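Local coordinates for transcriptional activator PlcR protein (Bacillus thuringiensis, PDB 3U3W), which activates transcription of virulence genes by binding DNA in response to the quorum-sensing peptide PapR, at residues N27-H30 / Q31-S35; L56-P59 / I60-Y64; M46-L49 / Q50-A54. All blocks are in the same frame, centred on the assembly; numbering follows the deposited sequence.

Overall arrangement
All three contacts are local, and all fall within the helix-turn-helix part of the chain, where they illustrate how one small helical unit divides its labour. Contact 1, at the start of helix 31-38, is polar and becomes buried against the DNA. Contact 3, two successive turns of helix 46-56, is apolar and buried and lies between the other two, its Ile48 meeting Ile28 and Cys29 of contact 1. Contact 2, mixed in chemistry and only partly buried, carries the chain from that helix into helix 61-65, and its Phe63 and Ile60 pack on Ala53 of contact 3. Contacts 2 and 3 also reach the second subunit, whereas contact 1 touches no other protein chain.

Contact 1: N27-H30 / Q31-S35; sequences NICH and QSEVS. With nucleotides of chain F.
The imidazole of His30 meets different partners on one face and at its edge. That face is met by the C5-C6 edge of the DC14 cytosine of chain F, His30 NE2 lying 3.2 Å from DC14 C5, toward the rim of the imidazole; base and ring stand steeply to each other. At the edge, the backbone N of Ser32 points at His30 ND1, 3.2 Å away and only 4° out of the ring plane, in a nearly straight bond of 173°. DC14 OP2 is a second in-plane neighbour. This is an N-cap: His30 stands just before helix 31-38, and its ring nitrogen accepts from an amide of the first turn. With CG anti to the backbone N (chi1 -158°), the ring folds back toward that amide. The same bond fixes the ring's rotation and identifies ND1 as an acceptor here.

Ser32 adds direct reading of a base, its OG accepting a hydrogen bond from DC14 N4 at 2.8 Å. The backbone takes hold of the strand as well, for His30 N donates to DG13 OP2 at 2.9 Å. At the helix start, His30 O receives only weak bonds from Glu33 N and Val34 N. Gln31 OE1 pairs with N6 of an adenine, its NE2 bonds weakly to Gln21 OE1, and Ser35 OG bonds to a phosphate, so the first turn and a half meets both bases and phosphates, as expected of a recognition helix.

Away from the DNA, Cys29 SG rests 3.9 Å from Val34 CG2. Helix 21-25 packs against this helix start, its Ser25 touching Gln31 and Val34, while Ile28 and Cys29 pack on Ile48 of helix 46-56.

Contact 2: L56-P59 / I60-Y64; sequences LQIP and IIHFY
Ile58 meets His62 and Phe63 across the connection between helices 46-56 and 61-65; a Schellman motif, with Gln57 at positive phi, ends the first of them. From Ile58 CB, 3.8 Å from Phe63 CZ, the CG2 branch carries most of the contact. This methyl lies 3.6 Å from His62 CB and equally near His62 CD2, and it meets both CE2 and CZ of Phe63 at 3.7 Å. Both aromatic rings are approached obliquely by it. CG2 is placed there because it stands anti to the backbone N, while the CG1-CD1 branch continues beside that N (chi1 -59°).

Leu56 CD1 extends the apolar patch more loosely toward the tip of Phe63. Leu6 and Ile10 of helix 4-16 also touch the Phe63 ring, so the turn joins the apolar packing between helices 4-16, 46-56 and 61-65. The polar end of His62 turns elsewhere, NE2 bonding to Glu9, while its ring packs edge-to-face with His189 of the second subunit. Tyr64 OH likewise bonds to Tyr64 OH of that subunit, which places this turn at the dimer interface. Pro59 O accepts from His62 N at 3.0 Å, the donor standing 46° out of the carbonyl plane.

Contact 3: M46-L49 / Q50-A54; sequences MDIL and QGIAA
Ile48 and Ile52, one turn apart on helix 46-56, meet through a methyl of each: Ile48 CG2 lies 3.8 Å from Ile52 CD1, the two side chains crossing at a slant. Both isoleucines adopt the same general shape, with CG1 opposite the carbonyl carbon and the chain extended beyond it. In Ile52 the first torsion (chi1 -73°) lays CG1 back over the preceding turn, 3.4 Å from Ile48 O, and the extended second torsion then carries CD1 to the Ile48 methyl. The pair forms one apolar ridge, and both members also touch Ile37 of helix 31-38.

Leu49 takes a different course. Its CG is anti to the backbone N (chi1 -170°), and the branch leads off the helix toward Phe63 and Tyr64 rather than along it. Gln50 has an unusual first torsion, chi1 140°, away from the staggered values, and its chain then bends at chi2; its CB sits 3.0 Å from Met46 O, and its far end leads away toward Ile149 of the second subunit. Ala53, with nothing beyond CB, rests that methyl 3.3 Å from Leu49 O and admits Ile60 and Phe63 close to the backbone.

Beneath these side chains runs an unbroken ladder of i to i+4 bonds, from Gln50 N to Met46 O at 2.8 Å through Ala53 N to Leu49 O, also 2.8 Å. Helix 46-56, wedged between recognition helix 31-38 and helix 61-65, fits the compact all-helical helix-turn-helix domain of the XRE (HTH_3) family.

Contact 1: N27-H30 / Q31-S35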
loop_
_atom_site.group_PDB
_atom_site.type_symbol
_atom_site.label_atom_id
_atom_site.label_comp_id
_atom_site.label_asym_id
_atom_site.label_seq_id
_atom_site.Cartn_x
_atom_site.Cartn_y
_atom_site.Cartn_z
ATOM N N ASN A 27 -18.505 -23.958 -11.245
ATOM C CA ASN A 27 -18.160 -24.242 -9.856
ATOM C C ASN A 27 -18.606 -23.147 -8.903
ATOM O O ASN A 27 -18.373 -23.225 -7.690
ATOM C CB ASN A 27 -16.658 -24.503 -9.705
ATOM C CG ASN A 27 -16.221 -25.778 -10.402
ATOM O OD1 ASN A 27 -16.459 -26.883 -9.903
ATOM N ND2 ASN A 27 -15.589 -25.634 -11.567
ATOM N N ILE A 28 -19.256 -22.131 -9.463
ATOM C CA ILE A 28 -19.734 -21.006 -8.679
ATOM C C ILE A 28 -21.261 -20.997 -8.613
ATOM O O ILE A 28 -21.845 -20.986 -7.530
ATOM C CB ILE A 28 -19.221 -19.683 -9.262
ATOM C CG1 ILE A 28 -17.700 -19.732 -9.423
ATOM C CG2 ILE A 28 -19.615 -18.524 -8.369
ATOM C CD1 ILE A 28 -17.092 -18.445 -9.941
ATOM N N CYS A 29 -21.901 -21.015 -9.776
ATOM C CA CYS A 29 -23.360 -20.915 -9.853
ATOM C C CYS A 29 -23.822 -21.308 -11.249
ATOM O O CYS A 29 -23.011 -21.674 -12.099
ATOM C CB CYS A 29 -23.804 -19.480 -9.567
ATOM S SG CYS A 29 -23.077 -18.263 -10.730
ATOM N N HIS A 30 -25.127 -21.214 -11.482
ATOM C CA HIS A 30 -25.706 -21.490 -12.797
ATOM C C HIS A 30 -25.408 -20.345 -13.771
ATOM O O HIS A 30 -25.278 -19.189 -13.353
ATOM C CB HIS A 30 -27.218 -21.683 -12.659
ATOM C CG HIS A 30 -27.833 -22.466 -13.773
ATOM N ND1 HIS A 30 -28.012 -21.949 -15.038
ATOM C CD2 HIS A 30 -28.318 -23.730 -13.812
ATOM C CE1 HIS A 30 -28.581 -22.857 -15.807
ATOM N NE2 HIS A 30 -28.779 -23.948 -15.086
ATOM N N GLN A 31 -25.308 -20.646 -15.064
ATOM C CA GLN A 31 -25.010 -19.590 -16.023
ATOM C C GLN A 31 -26.123 -18.531 -16.056
ATOM O O GLN A 31 -25.852 -17.351 -16.275
ATOM C CB GLN A 31 -24.714 -20.150 -17.423
ATOM C CG GLN A 31 -25.938 -20.479 -18.260
ATOM C CD GLN A 31 -26.482 -19.290 -19.023
ATOM O OE1 GLN A 31 -27.695 -19.123 -19.145
ATOM N NE2 GLN A 31 -25.588 -18.462 -19.552
ATOM N N SER A 32 -27.362 -18.960 -15.820
ATOM C CA SER A 32 -28.515 -18.061 -15.838
ATOM C C SER A 32 -28.478 -17.022 -14.706
ATOM O O SER A 32 -29.026 -15.922 -14.843
ATOM C CB SER A 32 -29.827 -18.853 -15.779
ATOM O OG SER A 32 -29.992 -19.482 -14.521
ATOM N N GLU A 33 -27.834 -17.375 -13.595
ATOM C CA GLU A 33 -27.656 -16.441 -12.484
ATOM C C GLU A 33 -26.604 -15.384 -12.814
ATOM O O GLU A 33 -26.733 -14.234 -12.410
ATOM C CB GLU A 33 -27.273 -17.183 -11.201
ATOM C CG GLU A 33 -27.052 -16.299 -9.984
ATOM C CD GLU A 33 -28.331 -15.652 -9.472
ATOM O OE1 GLU A 33 -29.385 -15.800 -10.129
ATOM O OE2 GLU A 33 -28.276 -14.990 -8.407
ATOM N N VAL A 34 -25.562 -15.778 -13.543
ATOM C CA VAL A 34 -24.618 -14.815 -14.092
ATOM C C VAL A 34 -25.367 -13.837 -15.002
ATOM O O VAL A 34 -25.205 -12.625 -14.889
ATOM C CB VAL A 34 -23.467 -15.508 -14.862
ATOM C CG1 VAL A 34 -22.802 -14.538 -15.851
ATOM C CG2 VAL A 34 -22.457 -16.072 -13.882
ATOM N N SER A 35 -26.202 -14.369 -15.894
ATOM C CA SER A 35 -27.036 -13.527 -16.751
ATOM C C SER A 35 -27.840 -12.515 -15.927
ATOM O O SER A 35 -27.861 -11.327 -16.239
ATOM C CB SER A 35 -27.981 -14.380 -17.604
ATOM O OG SER A 35 -28.765 -13.572 -18.470
ATOM P P DG F 13 -27.202 -21.186 -8.291
ATOM O OP1 DG F 13 -26.042 -21.899 -7.699
ATOM O OP2 DG F 13 -26.977 -20.299 -9.463
ATOM O "O5'" DG F 13 -28.322 -22.252 -8.682
ATOM C "C5'" DG F 13 -28.894 -23.105 -7.700
ATOM C "C4'" DG F 13 -29.899 -24.044 -8.348
ATOM O "O4'" DG F 13 -31.093 -23.326 -8.753
ATOM C "C3'" DG F 13 -29.420 -24.777 -9.596
ATOM O "O3'" DG F 13 -29.935 -26.096 -9.538
ATOM C "C2'" DG F 13 -30.022 -23.980 -10.750
ATOM C "C1'" DG F 13 -31.315 -23.446 -10.146
ATOM N N9 DG F 13 -31.700 -22.115 -10.609
ATOM C C8 DG F 13 -30.896 -21.003 -10.742
ATOM N N7 DG F 13 -31.521 -19.932 -11.167
ATOM C C5 DG F 13 -32.832 -20.366 -11.318
ATOM C C6 DG F 13 -33.969 -19.649 -11.748
ATOM O O6 DG F 13 -34.041 -18.457 -12.088
ATOM N N1 DG F 13 -35.098 -20.465 -11.762
ATOM C C2 DG F 13 -35.122 -21.800 -11.400
ATOM N N2 DG F 13 -36.309 -22.425 -11.474
ATOM N N3 DG F 13 -34.059 -22.483 -10.989
ATOM C C4 DG F 13 -32.957 -21.702 -10.978
ATOM P P DC F 14 -29.502 -27.191 -10.635
ATOM O OP1 DC F 14 -29.329 -28.490 -9.937
ATOM O OP2 DC F 14 -28.385 -26.632 -11.434
ATOM O "O5'" DC F 14 -30.790 -27.295 -11.580
ATOM C "C5'" DC F 14 -32.078 -27.452 -10.986
ATOM C "C4'" DC F 14 -33.152 -27.514 -12.058
ATOM O "O4'" DC F 14 -33.625 -26.180 -12.396
ATOM C "C3'" DC F 14 -32.724 -28.157 -13.374
ATOM O "O3'" DC F 14 -33.849 -28.886 -13.868
ATOM C "C2'" DC F 14 -32.388 -26.932 -14.223
ATOM C "C1'" DC F 14 -33.506 -25.983 -13.792
ATOM N N1 DC F 14 -33.243 -24.525 -14.067
ATOM C C2 DC F 14 -34.308 -23.626 -14.268
ATOM O O2 DC F 14 -35.484 -24.009 -14.222
ATOM N N3 DC F 14 -34.018 -22.325 -14.506
ATOM C C4 DC F 14 -32.754 -21.904 -14.549
ATOM N N4 DC F 14 -32.550 -20.605 -14.793
ATOM C C5 DC F 14 -31.658 -22.795 -14.350
ATOM C C6 DC F 14 -31.948 -24.079 -14.114
ATOM P P DT F 12 -27.886 -14.838 -5.584
ATOM O OP1 DT F 12 -27.967 -14.883 -4.114
ATOM O OP2 DT F 12 -26.591 -14.612 -6.246
ATOM O "O5'" DT F 12 -28.473 -16.206 -6.164
ATOM C "C5'" DT F 12 -28.342 -17.386 -5.381
ATOM C "C4'" DT F 12 -29.036 -18.561 -6.042
ATOM O "O4'" DT F 12 -30.430 -18.241 -6.287
ATOM C "C3'" DT F 12 -28.450 -19.023 -7.380
ATOM O "O3'" DT F 12 -27.900 -20.324 -7.120
ATOM C "C2'" DT F 12 -29.632 -18.991 -8.366
ATOM C "C1'" DT F 12 -30.845 -18.958 -7.431
ATOM N N1 DT F 12 -32.071 -18.289 -7.947
ATOM C C2 DT F 12 -33.242 -19.010 -8.009
ATOM O O2 DT F 12 -33.322 -20.174 -7.676
ATOM N N3 DT F 12 -34.324 -18.313 -8.479
ATOM C C4 DT F 12 -34.356 -16.995 -8.884
ATOM O O4 DT F 12 -35.387 -16.474 -9.292
ATOM C C5 DT F 12 -33.098 -16.288 -8.792
ATOM C C7 DT F 12 -32.996 -14.843 -9.198
ATOM C C6 DT F 12 -32.032 -16.961 -8.330
#

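Contact 2: L56-P59 / I60-Y64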
loop_
_atom_site.group_PDB
_atom_site.type_symbol
_atom_site.label_atom_id
_atom_site.label_comp_id
_atom_site.label_asym_id
_atom_site.label_seq_id
_atom_site.Cartn_x
_atom_site.Cartn_y
_atom_site.Cartn_z
ATOM N N LEU A 56 -12.186 -13.554 -12.127
ATOM C CA LEU A 56 -11.932 -12.388 -12.968
ATOM C C LEU A 56 -10.697 -11.614 -12.502
ATOM O O LEU A 56 -10.266 -10.667 -13.159
ATOM C CB LEU A 56 -13.147 -11.462 -12.994
ATOM C CG LEU A 56 -14.483 -11.991 -13.519
ATOM C CD1 LEU A 56 -15.584 -10.970 -13.278
ATOM C CD2 LEU A 56 -14.395 -12.330 -14.983
ATOM N N GLN A 57 -10.126 -12.028 -11.375
ATOM C CA GLN A 57 -8.948 -11.368 -10.809
ATOM C C GLN A 57 -9.228 -9.900 -10.526
ATOM O O GLN A 57 -8.537 -9.017 -11.011
ATOM C CB GLN A 57 -7.727 -11.523 -11.724
ATOM C CG GLN A 57 -7.295 -12.986 -11.938
ATOM C CD GLN A 57 -6.087 -13.137 -12.871
ATOM O OE1 GLN A 57 -6.239 -13.353 -14.076
ATOM N NE2 GLN A 57 -4.883 -13.031 -12.308
ATOM N N ILE A 58 -10.261 -9.650 -9.736
ATOM C CA ILE A 58 -10.634 -8.291 -9.378
ATOM C C ILE A 58 -10.761 -8.191 -7.865
ATOM O O ILE A 58 -11.486 -8.981 -7.256
ATOM C CB ILE A 58 -11.976 -7.903 -10.023
ATOM C CG1 ILE A 58 -11.894 -8.012 -11.553
ATOM C CG2 ILE A 58 -12.426 -6.522 -9.536
ATOM C CD1 ILE A 58 -11.132 -6.876 -12.251
ATOM N N PRO A 59 -10.037 -7.239 -7.246
ATOM C CA PRO A 59 -10.211 -6.972 -5.815
ATOM C C PRO A 59 -11.690 -6.765 -5.535
ATOM O O PRO A 59 -12.375 -6.022 -6.246
ATOM C CB PRO A 59 -9.442 -5.665 -5.599
ATOM C CG PRO A 59 -8.429 -5.652 -6.678
ATOM C CD PRO A 59 -9.062 -6.328 -7.865
ATOM N N ILE A 60 -12.185 -7.438 -4.512
ATOM C CA ILE A 60 -13.617 -7.466 -4.260
ATOM C C ILE A 60 -14.182 -6.075 -3.958
ATOM O O ILE A 60 -15.344 -5.803 -4.247
ATOM C CB ILE A 60 -13.966 -8.475 -3.147
ATOM C CG1 ILE A 60 -13.475 -9.880 -3.539
ATOM C CG2 ILE A 60 -15.455 -8.508 -2.902
ATOM C CD1 ILE A 60 -11.939 -10.066 -3.561
ATOM N N ILE A 61 -13.358 -5.193 -3.396
ATOM C CA ILE A 61 -13.828 -3.852 -3.030
ATOM C C ILE A 61 -14.272 -3.092 -4.282
ATOM O O ILE A 61 -15.088 -2.172 -4.217
ATOM C CB ILE A 61 -12.748 -3.045 -2.220
ATOM C CG1 ILE A 61 -13.289 -1.684 -1.759
ATOM C CG2 ILE A 61 -11.459 -2.864 -3.025
ATOM C CD1 ILE A 61 -14.456 -1.756 -0.801
ATOM N N HIS A 62 -13.746 -3.508 -5.430
ATOM C CA HIS A 62 -14.109 -2.884 -6.689
ATOM C C HIS A 62 -15.601 -2.987 -6.969
ATOM O O HIS A 62 -16.221 -2.038 -7.430
ATOM C CB HIS A 62 -13.331 -3.493 -7.850
ATOM C CG HIS A 62 -13.660 -2.878 -9.172
ATOM N ND1 HIS A 62 -13.552 -1.524 -9.409
ATOM C CD2 HIS A 62 -14.115 -3.425 -10.323
ATOM C CE1 HIS A 62 -13.913 -1.265 -10.651
ATOM N NE2 HIS A 62 -14.254 -2.401 -11.231
ATOM N N PHE A 63 -16.183 -4.144 -6.703
ATOM C CA PHE A 63 -17.594 -4.311 -6.997
ATOM C C PHE A 63 -18.453 -3.519 -6.025
ATOM O O PHE A 63 -19.545 -3.058 -6.366
ATOM C CB PHE A 63 -17.960 -5.787 -7.027
ATOM C CG PHE A 63 -17.214 -6.547 -8.070
ATOM C CD1 PHE A 63 -17.417 -6.273 -9.409
ATOM C CD2 PHE A 63 -16.287 -7.507 -7.720
ATOM C CE1 PHE A 63 -16.720 -6.959 -10.376
ATOM C CE2 PHE A 63 -15.586 -8.194 -8.685
ATOM C CZ PHE A 63 -15.802 -7.921 -10.009
ATOM N N TYR A 64 -17.949 -3.327 -4.818
ATOM C CA TYR A 64 -18.647 -2.463 -3.889
ATOM C C TYR A 64 -18.522 -0.991 -4.290
ATOM O O TYR A 64 -19.504 -0.253 -4.239
ATOM C CB TYR A 64 -18.176 -2.712 -2.463
ATOM C CG TYR A 64 -18.752 -3.984 -1.892
ATOM C CD1 TYR A 64 -19.946 -3.968 -1.177
ATOM C CD2 TYR A 64 -18.120 -5.205 -2.090
ATOM C CE1 TYR A 64 -20.489 -5.134 -0.662
ATOM C CE2 TYR A 64 -18.654 -6.374 -1.575
ATOM C CZ TYR A 64 -19.837 -6.329 -0.864
ATOM O OH TYR A 64 -20.366 -7.486 -0.354
#

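Contact 3: M46-L49 / Q50-A54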
loop_
_atom_site.group_PDB
_atom_site.type_symbol
_atom_site.label_atom_id
_atom_site.label_comp_id
_atom_site.label_asym_id
_atom_site.label_seq_id
_atom_site.Cartn_x
_atom_site.Cartn_y
_atom_site.Cartn_z
ATOM N N MET A 46 -22.430 -13.387 -1.051
ATOM C CA MET A 46 -20.991 -13.316 -0.817
ATOM C C MET A 46 -20.222 -14.437 -1.525
ATOM O O MET A 46 -19.221 -14.186 -2.195
ATOM C CB MET A 46 -20.690 -13.290 0.679
ATOM C CG MET A 46 -21.252 -12.052 1.382
ATOM S SD MET A 46 -20.936 -12.072 3.152
ATOM C CE MET A 46 -19.174 -11.741 3.197
ATOM N N ASP A 47 -20.704 -15.663 -1.376
ATOM C CA ASP A 47 -20.109 -16.815 -2.044
ATOM C C ASP A 47 -19.928 -16.560 -3.542
ATOM O O ASP A 47 -18.811 -16.586 -4.059
ATOM C CB ASP A 47 -20.940 -18.088 -1.798
ATOM C CG ASP A 47 -22.450 -17.835 -1.842
ATOM O OD1 ASP A 47 -22.882 -16.813 -2.419
ATOM O OD2 ASP A 47 -23.210 -18.666 -1.296
ATOM N N ILE A 48 -21.031 -16.303 -4.237
ATOM C CA ILE A 48 -21.000 -16.041 -5.675
ATOM C C ILE A 48 -20.130 -14.840 -6.091
ATOM O O ILE A 48 -19.409 -14.914 -7.091
ATOM C CB ILE A 48 -22.424 -15.924 -6.251
ATOM C CG1 ILE A 48 -23.190 -17.225 -5.974
ATOM C CG2 ILE A 48 -22.383 -15.616 -7.740
ATOM C CD1 ILE A 48 -24.590 -17.286 -6.549
ATOM N N LEU A 49 -20.165 -13.754 -5.321
ATOM C CA LEU A 49 -19.367 -12.574 -5.665
ATOM C C LEU A 49 -17.884 -12.857 -5.508
ATOM O O LEU A 49 -17.068 -12.495 -6.351
ATOM C CB LEU A 49 -19.724 -11.395 -4.773
ATOM C CG LEU A 49 -19.094 -10.087 -5.245
ATOM C CD1 LEU A 49 -19.473 -9.789 -6.708
ATOM C CD2 LEU A 49 -19.523 -8.951 -4.331
ATOM N N GLN A 50 -17.558 -13.479 -4.387
ATOM C CA GLN A 50 -16.212 -13.898 -4.057
ATOM C C GLN A 50 -15.632 -14.760 -5.187
ATOM O O GLN A 50 -14.524 -14.523 -5.665
ATOM C CB GLN A 50 -16.266 -14.653 -2.725
ATOM C CG GLN A 50 -15.386 -15.874 -2.632
ATOM C CD GLN A 50 -13.936 -15.506 -2.695
ATOM O OE1 GLN A 50 -13.547 -14.414 -2.273
ATOM N NE2 GLN A 50 -13.121 -16.399 -3.245
ATOM N N GLY A 51 -16.415 -15.734 -5.632
ATOM C CA GLY A 51 -16.062 -16.556 -6.773
ATOM C C GLY A 51 -15.843 -15.770 -8.053
ATOM O O GLY A 51 -14.806 -15.915 -8.702
ATOM N N ILE A 52 -16.817 -14.946 -8.432
ATOM C CA ILE A 52 -16.683 -14.141 -9.651
ATOM C C ILE A 52 -15.458 -13.219 -9.594
ATOM O O ILE A 52 -14.724 -13.094 -10.573
ATOM C CB ILE A 52 -17.948 -13.309 -9.921
ATOM C CG1 ILE A 52 -19.079 -14.205 -10.411
ATOM C CG2 ILE A 52 -17.680 -12.199 -10.930
ATOM C CD1 ILE A 52 -20.437 -13.568 -10.234
ATOM N N ALA A 53 -15.233 -12.588 -8.444
ATOM C CA ALA A 53 -14.090 -11.697 -8.279
ATOM C C ALA A 53 -12.768 -12.442 -8.419
ATOM O O ALA A 53 -11.825 -11.950 -9.032
ATOM C CB ALA A 53 -14.157 -10.967 -6.941
ATOM N N ALA A 54 -12.707 -13.635 -7.849
ATOM C CA ALA A 54 -11.510 -14.451 -7.948
ATOM C C ALA A 54 -11.198 -14.851 -9.396
ATOM O O ALA A 54 -10.091 -14.617 -9.898
ATOM C CB ALA A 54 -11.641 -15.681 -7.060
#